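JamJ (Lyngbya majuscula, PDB 5DOZ) binds NADPH and acts as an unusual polyketide synthase enoyl-acyl carrier protein reductase that forms a cyclopropane ring, probably by hydride transfer from the cofactor. Local coordinates at residues V100-G104 with A132-I137. Sequence-based numbering, arbitrary orientation.
Sequences VMVIG and AATIPI
In this medium-chain dehydrogenase/reductase fold, M101 and I103 of the GroES-like catalytic part pack on the turn that leads into helix 136-149, beside the NADPH pocket. The two residues alternate with V102 along strand 99-103 and face segment 132-137. V102 turns its side chain away. The contact is apolar, and no hydrogen bond crosses it.

P136 is the centre. Its ring lies between the two strand side chains. P136 CB rests on I103 CG1 at 3.6 Å. P136 CG reaches the start of the other side chain, at 4.1 Å from M101 CB. The same ring carbon also approaches the backbone between them, with V102 O 4.0 Å from P136 CG.

The M101 chain runs out beside the proline ring and bends at its last torsion (chi3 -74°), which sets the sulfur against the turn. M101 SD lies 3.7 Å from A132 O, 4.2 Å from A132 CB and 4.3 Å from I135 CB. A132 to I135 form a type I beta turn, closed by a backbone hydrogen bond from I135 N to A132 O (3.3 Å).

With CG2 roughly anti to the backbone N, I103 presents this branch to I137 and keeps CG1 on the proline. I103 CG2 is 3.7 Å from I137 CD1. The side chain of I137 also touches the bound NADPH, so I103 is a second-shell residue behind a cofactor contact.

All the touching residues are buried. W292 of helix 287-293 packs on both M101 and I135, and Y288 of the same helix packs on I103. Strand 99-103 pairs with strands 79-87 and 120-122, both antiparallel. E79 OE1 accepts a hydrogen bond from I137 N, which links the N-terminal part of helix 136-149 to strand 79-87.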
loop_
_atom_site.group_PDB
_atom_site.type_symbol
_atom_site.label_atom_id
_atom_site.label_comp_id
_atom_site.label_asym_id
_atom_site.label_seq_id
_atom_site.Cartn_x
_atom_site.Cartn_y
_atom_site.Cartn_z
ATOM N N VAL A 100 -11.659 5.328 -13.359
ATOM C CA VAL A 100 -11.018 5.882 -12.178
ATOM C C VAL A 100 -10.355 4.806 -11.335
ATOM O O VAL A 100 -10.734 3.633 -11.386
ATOM C CB VAL A 100 -12.018 6.691 -11.302
ATOM C CG1 VAL A 100 -12.565 7.896 -12.064
ATOM C CG2 VAL A 100 -13.169 5.817 -10.816
ATOM N N MET A 101 -9.341 5.216 -10.583
ATOM C CA MET A 101 -8.810 4.411 -9.508
ATOM C C MET A 101 -9.414 4.920 -8.205
ATOM O O MET A 101 -9.583 6.133 -8.021
ATOM C CB MET A 101 -7.285 4.509 -9.470
ATOM C CG MET A 101 -6.601 3.967 -10.720
ATOM S SD MET A 101 -4.870 4.443 -10.801
ATOM C CE MET A 101 -5.004 6.161 -11.242
ATOM N N VAL A 102 -9.771 3.994 -7.318
ATOM C CA VAL A 102 -10.246 4.359 -5.993
ATOM C C VAL A 102 -9.088 4.196 -5.018
ATOM O O VAL A 102 -8.312 3.253 -5.130
ATOM C CB VAL A 102 -11.435 3.489 -5.523
ATOM C CG1 VAL A 102 -11.942 3.979 -4.174
ATOM C CG2 VAL A 102 -12.563 3.494 -6.547
ATOM N N ILE A 103 -8.966 5.133 -4.081
ATOM C CA ILE A 103 -7.944 5.064 -3.039
ATOM C C ILE A 103 -8.555 5.430 -1.689
ATOM O O ILE A 103 -9.154 6.495 -1.535
ATOM C CB ILE A 103 -6.742 6.009 -3.309
ATOM C CG1 ILE A 103 -6.406 6.105 -4.805
ATOM C CG2 ILE A 103 -5.519 5.568 -2.514
ATOM C CD1 ILE A 103 -6.881 7.384 -5.460
ATOM N N GLY A 104 -8.418 4.527 -0.725
ATOM C CA GLY A 104 -8.695 4.839 0.670
ATOM C C GLY A 104 -10.115 4.628 1.155
ATOM O O GLY A 104 -10.501 5.165 2.190
ATOM N N ALA A 132 -3.589 -0.721 -13.803
ATOM C CA ALA A 132 -3.818 0.447 -12.954
ATOM C C ALA A 132 -4.201 0.072 -11.523
ATOM O O ALA A 132 -4.033 0.870 -10.608
ATOM C CB ALA A 132 -4.888 1.338 -13.568
ATOM N N ALA A 133 -4.727 -1.136 -11.344
ATOM C CA ALA A 133 -5.077 -1.658 -10.025
ATOM C C ALA A 133 -3.861 -1.904 -9.124
ATOM O O ALA A 133 -4.016 -2.029 -7.906
ATOM C CB ALA A 133 -5.906 -2.931 -10.160
ATOM N N THR A 134 -2.666 -1.965 -9.716
ATOM C CA THR A 134 -1.423 -2.157 -8.951
ATOM C C THR A 134 -0.802 -0.846 -8.447
ATOM O O THR A 134 0.262 -0.864 -7.817
ATOM C CB THR A 134 -0.339 -2.901 -9.770
ATOM O OG1 THR A 134 0.151 -2.046 -10.813
ATOM C CG2 THR A 134 -0.874 -4.208 -10.372
ATOM N N ILE A 135 -1.461 0.280 -8.707
ATOM C CA ILE A 135 -0.853 1.599 -8.468
ATOM C C ILE A 135 -1.153 2.276 -7.111
ATOM O O ILE A 135 -0.218 2.639 -6.399
ATOM C CB ILE A 135 -1.130 2.578 -9.640
ATOM C CG1 ILE A 135 -0.378 2.118 -10.895
ATOM C CG2 ILE A 135 -0.734 4.007 -9.274
ATOM C CD1 ILE A 135 -0.654 2.957 -12.130
ATOM N N PRO A 136 -2.445 2.446 -6.750
ATOM C CA PRO A 136 -2.802 3.415 -5.699
ATOM C C PRO A 136 -2.063 3.271 -4.365
ATOM O O PRO A 136 -1.169 4.063 -4.085
ATOM C CB PRO A 136 -4.310 3.207 -5.528
ATOM C CG PRO A 136 -4.756 2.678 -6.847
ATOM C CD PRO A 136 -3.643 1.780 -7.292
ATOM N N ILE A 137 -2.425 2.293 -3.544
ATOM C CA ILE A 137 -1.778 2.152 -2.236
ATOM C C ILE A 137 -0.246 2.023 -2.307
ATOM O O ILE A 137 0.449 2.739 -1.592
ATOM C CB ILE A 137 -2.396 1.022 -1.374
ATOM C CG1 ILE A 137 -3.867 1.315 -1.044
ATOM C CG2 ILE A 137 -1.589 0.804 -0.100
ATOM C CD1 ILE A 137 -4.167 2.726 -0.580
#